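Local coordinates for cytoplasmic export protein 1 (Saccharomyces cerevisiae, PDB 3VWA) that belongs to the nuclear tRNA export machinery, where it may collect tRNA from export receptors at the nuclear pore and may deliver aminoacylated tRNAs to the translation machinery, at residues A[105-111]-A[237-241]; A[205-211]-A[228-234]; A[243-248]-A[283-288]. One frame throughout, in Å; residues are numbered along the deposited sequence.

Interaction 1. Residues A[105-111]-A[237-241]; sequences NKFGVEL and SNPLI
Two helix N-termini meet here in the amino-terminal, kinase-like part of the protein. Residues 106-111 open the helix 106-122, whose place in the chain is consistent with αE of protein kinases. Asn105 is its N-cap (chi1 t), with OD1 accepting from Gly108 N at 2.8 Å, while its ND2 is held by the carbonyls of Ile275 and Arg277. In the other segment, helix 239-248 starts at Pro239. The register pairs Phe107 with Asn238 (CA-CA 5.9 Å) and Leu111 with Ile241 (CA-CA 5.5 Å).

Ser237 ends the preceding helix, its hydroxyl bonded to the carbonyl of Glu233. Asn238, extended at phi/psi -71/109 with chi1 t, serves both helices. Its OD1 caps its own helix, accepting from Ile241 N at 3.0 Å and, weakly, from Leu240 N at 2.8 Å; its ND2 crosses the gap to Phe107 O (3.2 Å, nearly linear) and Glu110 OE1 (3.1 Å). Asparagine fits because one amide both accepts and donates. Pro239 suits a helix's first turn, where the nitrogen has no carbonyl one turn back and a missing amide hydrogen costs nothing; its CD lies over the Phe107 ring (chi1 m), 3.8 Å from the centroid in a CH-pi contact. Leu240 (m,t) points toward the partner: CD1 lies 4.0 Å from Phe107 CB, and CB 4.2 Å from Leu111 CG. Ile241 CG1 meets Leu111 CD2 at 4.1 Å.

Glu110 OE2 also forms a salt bridge with Lys106 NZ (3.0 Å). Asn238 thus finishes one helix start with OD1 and ties it to the other with ND2, while apolar groups pack alongside.

Interaction 2. Residues A[205-211]-A[228-234]; sequences PKDWIVN and RLENTET
In the kinase-like domain, this contact joins the start of helix 209-216 to the end of helix 222-231 and the start of helix 233-237; by chain order the longer pair resembles αH and αI of protein kinases. Nearest CA pairs run antiparallel, from Pro205-Thr234 (7.0 Å) to Asn211-Arg228 (7.3 Å).

Asp207 (chi1 p) aims its carboxylate at the start of helix 233-237: OD1 accepts from Thr234 N at 3.2 Å and OD2 from Thr234 OG1 (chi1 m) at 2.6 Å, a short acid that reaches amide and hydroxyl together. A water links Asp207 OD1 (2.8 Å) and Glu233 N (2.6 Å). Asn211 (m) takes a weak bond from Arg228 NH1 to OD1, 3.5 Å.

Trp208 (m, chi2 15°) lies flat on Leu229, whose off-rotamer chi1 of -121° places CD1 3.6 Å above the five-membered ring centroid, a CH-pi contact. At the ring edge, NE1 donates to OG1 of the N-cap Thr232 (chi1 p) at 2.8 Å, and that hydroxyl donates to Leu229 O at 2.6 Å.

Interaction 3. Residues A[243-248]-A[283-288]; sequences FYQELR and MIENFI
This buried helix-helix packing lies where the kinase-like part gives way to the helical array that runs on to the HEAT repeats. Helices 243-248 and 283-288 run roughly parallel (34°), their axes 12.3 Å apart at closest approach, a gap that the long side chains of Leu247, Phe287 and selenomethionine Met283 can bridge. The second helix has a wide pi-type turn at 284-288, in which Ile288 N bonds to Met283 O at 2.7 Å.

Leu247 points toward the partner with chi1 off a well at -148°. Its CG sits over the Phe287 ring (chi1 t), 4.0 Å from the centroid in a CH-pi contact, and its CD2 reaches Ile288 CG1 at 3.7 Å and Met283 SE at 4.3 Å. That SE also lies 4.2 Å from Tyr244 CD1, an oblique Met-aromatic contact. Phe243 (t) meets Ile288 CD1 with its ring edge, CE2 at 4.0 Å.

Helix 255-271 continues the apolar layer through Met262 and Leu265, and Lys141 makes a cation-pi contact with Phe287. With no hydrogen bond between the segments, the contact depends on close apolar and aromatic packing.

In the fold
Interactions 1 and 3 share helix 239-248: its first turn is used by 105-111 and its later turns by 283-288, and Leu111 touches Tyr244 between them. Interactions 1 and 2 meet at Glu110, which packs on Trp208 and Thr234, so helix 106-122 packs against both segments of interaction 2. Interactions 2 and 3 do not touch; their nearest atoms are about 9 Å apart. Chemistry follows position. Interaction 2, farthest from the chain's centre and partly exposed, combines carboxylate and hydroxyl bonds and a water with Trp208-Leu229 CH-pi packing; interaction 1 mixes capping with apolar packing; interaction 3, most buried and nearest the centre, has no hydrogen bond across its segments.

Interaction 1. Residues A[105-111]-A[237-241]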
loop_
_atom_site.group_PDB
_atom_site.type_symbol
_atom_site.label_atom_id
_atom_site.label_comp_id
_atom_site.label_asym_id
_atom_site.label_seq_id
_atom_site.Cartn_x
_atom_site.Cartn_y
_atom_site.Cartn_z
ATOM N N ASN A 105 7.797 14.006 -8.722
ATOM C CA ASN A 105 6.956 14.729 -7.749
ATOM C C ASN A 105 7.821 15.766 -7.054
ATOM O O ASN A 105 8.456 15.500 -5.998
ATOM C CB ASN A 105 6.333 13.761 -6.729
ATOM C CG ASN A 105 5.442 14.476 -5.696
ATOM O OD1 ASN A 105 5.601 15.646 -5.470
ATOM N ND2 ASN A 105 4.493 13.758 -5.100
ATOM N N LYS A 106 7.873 16.960 -7.644
ATOM C CA LYS A 106 8.747 17.990 -7.099
ATOM C C LYS A 106 8.381 18.323 -5.638
ATOM O O LYS A 106 9.244 18.684 -4.872
ATOM C CB LYS A 106 8.734 19.261 -7.987
ATOM C CG LYS A 106 7.615 20.264 -7.715
ATOM C CD LYS A 106 7.616 21.297 -8.836
ATOM C CE LYS A 106 6.762 22.492 -8.504
ATOM N NZ LYS A 106 7.505 23.356 -7.528
ATOM N N PHE A 107 7.102 18.213 -5.281
ATOM C CA PHE A 107 6.675 18.554 -3.920
ATOM C C PHE A 107 7.312 17.562 -2.946
ATOM O O PHE A 107 7.719 17.955 -1.857
ATOM C CB PHE A 107 5.129 18.539 -3.758
ATOM C CG PHE A 107 4.430 19.579 -4.603
ATOM C CD1 PHE A 107 4.785 20.935 -4.535
ATOM C CD2 PHE A 107 3.420 19.202 -5.479
ATOM C CE1 PHE A 107 4.131 21.886 -5.314
ATOM C CE2 PHE A 107 2.773 20.147 -6.276
ATOM C CZ PHE A 107 3.113 21.485 -6.189
ATOM N N GLY A 108 7.417 16.303 -3.383
ATOM C CA GLY A 108 8.135 15.249 -2.648
ATOM C C GLY A 108 9.557 15.623 -2.297
ATOM O O GLY A 108 9.972 15.570 -1.108
ATOM N N VAL A 109 10.325 15.973 -3.349
ATOM C CA VAL A 109 11.758 16.222 -3.249
ATOM C C VAL A 109 11.919 17.444 -2.323
ATOM O O VAL A 109 12.786 17.469 -1.459
ATOM C CB VAL A 109 12.375 16.523 -4.682
ATOM C CG1 VAL A 109 13.864 16.926 -4.617
ATOM C CG2 VAL A 109 12.200 15.351 -5.642
ATOM N N GLU A 110 11.070 18.445 -2.502
ATOM C CA GLU A 110 11.125 19.648 -1.715
ATOM C C GLU A 110 10.778 19.354 -0.236
ATOM O O GLU A 110 11.377 19.912 0.661
ATOM C CB GLU A 110 10.151 20.726 -2.273
ATOM C CG GLU A 110 10.596 21.455 -3.551
ATOM C CD GLU A 110 9.442 22.165 -4.260
ATOM O OE1 GLU A 110 8.537 22.705 -3.559
ATOM O OE2 GLU A 110 9.442 22.182 -5.512
ATOM N N LEU A 111 9.786 18.511 -0.015
ATOM C CA LEU A 111 9.455 18.031 1.334
ATOM C C LEU A 111 10.652 17.348 2.003
ATOM O O LEU A 111 10.968 17.659 3.135
ATOM C CB LEU A 111 8.237 17.110 1.288
ATOM C CG LEU A 111 7.347 16.880 2.539
ATOM C CD1 LEU A 111 7.357 15.427 2.929
ATOM C CD2 LEU A 111 7.592 17.785 3.746
ATOM N N SER A 237 3.829 27.455 -1.494
ATOM C CA SER A 237 2.943 26.726 -2.421
ATOM C C SER A 237 2.915 25.202 -2.168
ATOM O O SER A 237 1.935 24.541 -2.536
ATOM C CB SER A 237 3.400 26.928 -3.890
ATOM O OG SER A 237 3.075 28.244 -4.333
ATOM N N ASN A 238 3.975 24.654 -1.558
ATOM C CA ASN A 238 4.089 23.226 -1.461
ATOM C C ASN A 238 3.051 22.721 -0.457
ATOM O O ASN A 238 3.166 22.974 0.734
ATOM C CB ASN A 238 5.501 22.865 -1.052
ATOM C CG ASN A 238 5.746 21.382 -1.111
ATOM O OD1 ASN A 238 4.890 20.586 -0.766
ATOM N ND2 ASN A 238 6.917 21.010 -1.565
ATOM N N PRO A 239 2.009 22.036 -0.947
ATOM C CA PRO A 239 0.951 21.522 -0.111
ATOM C C PRO A 239 1.428 20.336 0.748
ATOM O O PRO A 239 0.800 20.020 1.744
ATOM C CB PRO A 239 -0.101 21.036 -1.119
ATOM C CG PRO A 239 0.671 20.758 -2.382
ATOM C CD PRO A 239 1.842 21.670 -2.374
ATOM N N LEU A 240 2.498 19.667 0.355
ATOM C CA LEU A 240 2.990 18.571 1.179
ATOM C C LEU A 240 3.786 19.139 2.368
ATOM O O LEU A 240 3.725 18.613 3.429
ATOM C CB LEU A 240 3.840 17.599 0.361
ATOM C CG LEU A 240 3.053 16.735 -0.627
ATOM C CD1 LEU A 240 3.955 15.682 -1.253
ATOM C CD2 LEU A 240 1.826 16.071 0.009
ATOM N N ILE A 241 4.479 20.250 2.192
ATOM C CA ILE A 241 5.202 20.826 3.308
ATOM C C ILE A 241 4.229 21.181 4.458
ATOM O O ILE A 241 4.455 20.809 5.627
ATOM C CB ILE A 241 6.032 22.036 2.859
ATOM C CG1 ILE A 241 7.214 21.530 2.034
ATOM C CG2 ILE A 241 6.533 22.824 4.073
ATOM C CD1 ILE A 241 8.181 22.611 1.622
#

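Interaction 2. Residues A[205-211]-A[228-234]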
loop_
_atom_site.group_PDB
_atom_site.type_symbol
_atom_site.label_atom_id
_atom_site.label_comp_id
_atom_site.label_asym_id
_atom_site.label_seq_id
_atom_site.Cartn_x
_atom_site.Cartn_y
_atom_site.Cartn_z
ATOM N N PRO A 205 13.705 25.001 -8.496
ATOM C CA PRO A 205 12.831 26.147 -8.540
ATOM C C PRO A 205 13.627 27.381 -8.957
ATOM O O PRO A 205 14.747 27.592 -8.476
ATOM C CB PRO A 205 12.359 26.286 -7.084
ATOM C CG PRO A 205 12.429 24.902 -6.539
ATOM C CD PRO A 205 13.653 24.307 -7.191
ATOM N N LYS A 206 13.027 28.184 -9.828
ATOM C CA LYS A 206 13.593 29.462 -10.273
ATOM C C LYS A 206 13.939 30.298 -9.060
ATOM O O LYS A 206 15.063 30.790 -8.949
ATOM C CB LYS A 206 12.582 30.204 -11.154
ATOM C CG LYS A 206 12.653 29.888 -12.638
ATOM C CD LYS A 206 12.954 28.420 -12.932
ATOM C CE LYS A 206 13.767 28.262 -14.215
ATOM N NZ LYS A 206 14.861 29.278 -14.320
ATOM N N ASP A 207 12.992 30.393 -8.126
ATOM C CA ASP A 207 13.180 31.222 -6.934
ATOM C C ASP A 207 14.085 30.579 -5.884
ATOM O O ASP A 207 14.274 31.134 -4.793
ATOM C CB ASP A 207 11.838 31.668 -6.324
ATOM C CG ASP A 207 10.938 30.501 -5.951
ATOM O OD1 ASP A 207 9.799 30.745 -5.505
ATOM O OD2 ASP A 207 11.353 29.343 -6.123
ATOM N N TRP A 208 14.654 29.423 -6.210
ATOM C CA TRP A 208 15.671 28.824 -5.341
ATOM C C TRP A 208 17.042 28.903 -5.943
ATOM O O TRP A 208 18.026 28.561 -5.293
ATOM C CB TRP A 208 15.323 27.360 -5.023
ATOM C CG TRP A 208 14.163 27.188 -4.043
ATOM C CD1 TRP A 208 13.210 28.148 -3.638
ATOM C CD2 TRP A 208 13.788 25.976 -3.338
ATOM N NE1 TRP A 208 12.318 27.608 -2.727
ATOM C CE2 TRP A 208 12.611 26.319 -2.501
ATOM C CE3 TRP A 208 14.306 24.675 -3.278
ATOM C CZ2 TRP A 208 11.989 25.370 -1.677
ATOM C CZ3 TRP A 208 13.674 23.740 -2.432
ATOM C CH2 TRP A 208 12.542 24.075 -1.678
ATOM N N ILE A 209 17.129 29.326 -7.207
ATOM C CA ILE A 209 18.420 29.291 -7.888
ATOM C C ILE A 209 19.511 30.048 -7.133
ATOM O O ILE A 209 20.621 29.543 -6.938
ATOM C CB ILE A 209 18.331 29.732 -9.368
ATOM C CG1 ILE A 209 17.924 28.541 -10.241
ATOM C CG2 ILE A 209 19.679 30.237 -9.843
ATOM C CD1 ILE A 209 17.517 28.919 -11.660
ATOM N N VAL A 210 19.197 31.238 -6.655
ATOM C CA VAL A 210 20.272 32.072 -6.155
ATOM C C VAL A 210 20.647 31.577 -4.782
ATOM O O VAL A 210 21.842 31.486 -4.446
ATOM C CB VAL A 210 19.900 33.559 -6.111
ATOM C CG1 VAL A 210 20.853 34.307 -5.191
ATOM C CG2 VAL A 210 19.910 34.144 -7.524
ATOM N N ASN A 211 19.632 31.285 -3.983
ATOM C CA ASN A 211 19.869 30.795 -2.639
ATOM C C ASN A 211 20.785 29.571 -2.643
ATOM O O ASN A 211 21.784 29.539 -1.923
ATOM C CB ASN A 211 18.542 30.554 -1.918
ATOM C CG ASN A 211 17.806 31.862 -1.628
ATOM O OD1 ASN A 211 18.422 32.830 -1.206
ATOM N ND2 ASN A 211 16.493 31.896 -1.862
ATOM N N ARG A 228 15.349 32.000 3.899
ATOM C CA ARG A 228 15.123 32.574 2.563
ATOM C C ARG A 228 14.142 31.714 1.791
ATOM O O ARG A 228 13.136 32.197 1.225
ATOM C CB ARG A 228 16.450 32.719 1.799
ATOM C CG ARG A 228 17.320 33.812 2.382
ATOM C CD ARG A 228 18.754 33.737 1.892
ATOM N NE ARG A 228 19.520 34.927 2.264
ATOM C CZ ARG A 228 19.974 35.848 1.409
ATOM N NH1 ARG A 228 19.768 35.729 0.105
ATOM N NH2 ARG A 228 20.664 36.889 1.859
ATOM N N LEU A 229 14.432 30.421 1.810
ATOM C CA LEU A 229 13.639 29.413 1.155
ATOM C C LEU A 229 12.231 29.396 1.752
ATOM O O LEU A 229 11.235 29.344 1.025
ATOM C CB LEU A 229 14.353 28.051 1.348
ATOM C CG LEU A 229 14.794 27.226 0.131
ATOM C CD1 LEU A 229 15.692 27.989 -0.832
ATOM C CD2 LEU A 229 15.445 25.888 0.522
ATOM N N GLU A 230 12.149 29.465 3.078
ATOM C CA GLU A 230 10.853 29.477 3.755
ATOM C C GLU A 230 9.982 30.628 3.281
ATOM O O GLU A 230 8.744 30.552 3.331
ATOM C CB GLU A 230 11.011 29.512 5.267
ATOM C CG GLU A 230 11.399 28.145 5.819
ATOM C CD GLU A 230 11.742 28.137 7.298
ATOM O OE1 GLU A 230 11.395 29.080 8.030
ATOM O OE2 GLU A 230 12.375 27.163 7.733
ATOM N N ASN A 231 10.643 31.671 2.784
ATOM C CA ASN A 231 9.952 32.827 2.290
ATOM C C ASN A 231 9.516 32.756 0.835
ATOM O O ASN A 231 8.658 33.533 0.405
ATOM C CB ASN A 231 10.774 34.087 2.532
ATOM C CG ASN A 231 10.042 35.072 3.400
ATOM O OD1 ASN A 231 9.857 34.837 4.610
ATOM N ND2 ASN A 231 9.571 36.177 2.784
ATOM N N THR A 232 10.068 31.817 0.082
ATOM C CA THR A 232 9.836 31.835 -1.344
ATOM C C THR A 232 8.425 31.333 -1.664
ATOM O O THR A 232 7.776 30.664 -0.844
ATOM C CB THR A 232 10.864 30.972 -2.057
ATOM O OG1 THR A 232 10.757 29.623 -1.566
ATOM C CG2 THR A 232 12.241 31.522 -1.807
ATOM N N GLU A 233 7.959 31.657 -2.861
ATOM C CA GLU A 233 6.636 31.227 -3.302
ATOM C C GLU A 233 6.588 29.693 -3.387
ATOM O O GLU A 233 5.591 29.092 -3.031
ATOM C CB GLU A 233 6.252 31.913 -4.626
ATOM C CG GLU A 233 4.899 31.502 -5.224
ATOM C CD GLU A 233 3.666 31.770 -4.326
ATOM O OE1 GLU A 233 2.626 31.064 -4.494
ATOM O OE2 GLU A 233 3.713 32.673 -3.447
ATOM N N THR A 234 7.682 29.081 -3.836
ATOM C CA THR A 234 7.775 27.612 -3.955
ATOM C C THR A 234 7.486 26.908 -2.639
ATOM O O THR A 234 6.617 26.033 -2.548
ATOM C CB THR A 234 9.160 27.212 -4.464
ATOM O OG1 THR A 234 9.326 27.774 -5.759
ATOM C CG2 THR A 234 9.375 25.661 -4.510
HETATM O O HOH W 1 9.103 33.280 -4.608
#

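Interaction 3. Residues A[243-248]-A[283-288]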
loop_
_atom_site.group_PDB
_atom_site.type_symbol
_atom_site.label_atom_id
_atom_site.label_comp_id
_atom_site.label_asym_id
_atom_site.label_seq_id
_atom_site.Cartn_x
_atom_site.Cartn_y
_atom_site.Cartn_z
ATOM N N PHE A 243 1.050 20.001 4.767
ATOM C CA PHE A 243 0.296 18.878 5.270
ATOM C C PHE A 243 1.122 18.025 6.280
ATOM O O PHE A 243 0.609 17.558 7.304
ATOM C CB PHE A 243 -0.292 18.081 4.133
ATOM C CG PHE A 243 -0.958 16.836 4.566
ATOM C CD1 PHE A 243 -2.189 16.884 5.208
ATOM C CD2 PHE A 243 -0.316 15.618 4.422
ATOM C CE1 PHE A 243 -2.764 15.730 5.646
ATOM C CE2 PHE A 243 -0.903 14.447 4.829
ATOM C CZ PHE A 243 -2.133 14.505 5.450
ATOM N N TYR A 244 2.406 17.895 5.997
ATOM C CA TYR A 244 3.298 17.167 6.807
ATOM C C TYR A 244 3.392 17.793 8.231
ATOM O O TYR A 244 3.420 17.101 9.200
ATOM C CB TYR A 244 4.649 17.153 6.106
ATOM C CG TYR A 244 5.746 16.574 6.954
ATOM C CD1 TYR A 244 5.792 15.200 7.227
ATOM C CD2 TYR A 244 6.717 17.399 7.505
ATOM C CE1 TYR A 244 6.781 14.664 8.009
ATOM C CE2 TYR A 244 7.727 16.875 8.290
ATOM C CZ TYR A 244 7.730 15.487 8.528
ATOM O OH TYR A 244 8.723 14.923 9.270
ATOM N N GLN A 245 3.425 19.104 8.327
ATOM C CA GLN A 245 3.383 19.767 9.596
ATOM C C GLN A 245 2.120 19.439 10.430
ATOM O O GLN A 245 2.236 19.233 11.651
ATOM C CB GLN A 245 3.582 21.279 9.429
ATOM C CG GLN A 245 3.603 22.045 10.734
ATOM C CD GLN A 245 3.554 23.554 10.566
ATOM O OE1 GLN A 245 4.075 24.108 9.589
ATOM N NE2 GLN A 245 2.936 24.232 11.532
ATOM N N GLU A 246 0.950 19.409 9.780
ATOM C CA GLU A 246 -0.295 18.974 10.407
ATOM C C GLU A 246 -0.166 17.545 10.898
ATOM O O GLU A 246 -0.507 17.240 12.047
ATOM C CB GLU A 246 -1.478 19.006 9.416
ATOM C CG GLU A 246 -2.051 20.355 9.070
ATOM C CD GLU A 246 -3.109 20.237 7.982
ATOM O OE1 GLU A 246 -4.269 19.889 8.282
ATOM O OE2 GLU A 246 -2.778 20.501 6.805
ATOM N N LEU A 247 0.341 16.675 10.025
ATOM C CA LEU A 247 0.456 15.275 10.304
ATOM C C LEU A 247 1.309 15.020 11.538
ATOM O O LEU A 247 0.888 14.293 12.448
ATOM C CB LEU A 247 1.084 14.576 9.107
ATOM C CG LEU A 247 0.657 13.151 8.812
ATOM C CD1 LEU A 247 -0.856 13.005 8.834
ATOM C CD2 LEU A 247 1.216 12.801 7.416
ATOM N N ARG A 248 2.494 15.618 11.560
ATOM C CA ARG A 248 3.414 15.527 12.683
ATOM C C ARG A 248 2.833 15.958 14.011
ATOM O O ARG A 248 3.322 15.522 15.019
ATOM C CB ARG A 248 4.580 16.472 12.482
ATOM C CG ARG A 248 5.878 15.846 12.067
ATOM C CD ARG A 248 6.705 17.004 11.540
ATOM N NE ARG A 248 7.922 17.243 12.297
ATOM C CZ ARG A 248 8.619 18.378 12.261
ATOM N NH1 ARG A 248 9.737 18.483 12.970
ATOM N NH2 ARG A 248 8.205 19.412 11.529
HETATM N N MSE A 283 5.895 7.238 3.868
HETATM C CA MSE A 283 4.969 8.259 4.395
HETATM C C MSE A 283 3.542 7.855 4.184
HETATM O O MSE A 283 2.654 8.018 5.080
HETATM C CB MSE A 283 5.154 9.673 3.838
HETATM C CG MSE A 283 4.336 10.506 4.822
HETATM SE SE MSE A 283 4.310 12.400 4.477
HETATM C CE MSE A 283 3.796 12.679 2.590
ATOM N N ILE A 284 3.266 7.337 2.994
ATOM C CA ILE A 284 1.928 6.868 2.725
ATOM C C ILE A 284 1.621 5.585 3.502
ATOM O O ILE A 284 0.607 5.509 4.222
ATOM C CB ILE A 284 1.696 6.622 1.222
ATOM C CG1 ILE A 284 1.681 7.990 0.508
ATOM C CG2 ILE A 284 0.402 5.815 1.040
ATOM C CD1 ILE A 284 1.181 7.973 -0.917
ATOM N N GLU A 285 2.494 4.590 3.340
ATOM C CA GLU A 285 2.309 3.249 3.914
ATOM C C GLU A 285 2.297 3.244 5.431
ATOM O O GLU A 285 1.459 2.583 6.034
ATOM C CB GLU A 285 3.419 2.291 3.441
ATOM C CG GLU A 285 3.531 2.084 1.940
ATOM C CD GLU A 285 4.368 3.156 1.229
ATOM O OE1 GLU A 285 4.594 4.242 1.804
ATOM O OE2 GLU A 285 4.817 2.929 0.079
ATOM N N ASN A 286 3.230 3.950 6.055
ATOM C CA ASN A 286 3.447 3.797 7.486
ATOM C C ASN A 286 3.155 5.041 8.300
ATOM O O ASN A 286 3.355 5.030 9.494
ATOM C CB ASN A 286 4.891 3.337 7.778
ATOM C CG ASN A 286 5.231 2.020 7.091
ATOM O OD1 ASN A 286 4.394 1.119 6.996
ATOM N ND2 ASN A 286 6.419 1.941 6.530
ATOM N N PHE A 287 2.692 6.117 7.678
ATOM C CA PHE A 287 2.337 7.299 8.452
ATOM C C PHE A 287 0.900 7.616 8.120
ATOM O O PHE A 287 0.006 7.489 8.987
ATOM C CB PHE A 287 3.267 8.487 8.110
ATOM C CG PHE A 287 3.349 9.535 9.179
ATOM C CD1 PHE A 287 2.445 9.558 10.235
ATOM C CD2 PHE A 287 4.321 10.546 9.106
ATOM C CE1 PHE A 287 2.508 10.549 11.199
ATOM C CE2 PHE A 287 4.402 11.531 10.087
ATOM C CZ PHE A 287 3.492 11.535 11.128
ATOM N N ILE A 288 0.652 7.997 6.859
ATOM C CA ILE A 288 -0.696 8.418 6.485
ATOM C C ILE A 288 -1.780 7.335 6.692
ATOM O O ILE A 288 -2.791 7.573 7.380
ATOM C CB ILE A 288 -0.743 9.040 5.054
ATOM C CG1 ILE A 288 0.152 10.271 4.976
ATOM C CG2 ILE A 288 -2.154 9.400 4.690
ATOM C CD1 ILE A 288 0.348 10.835 3.575
#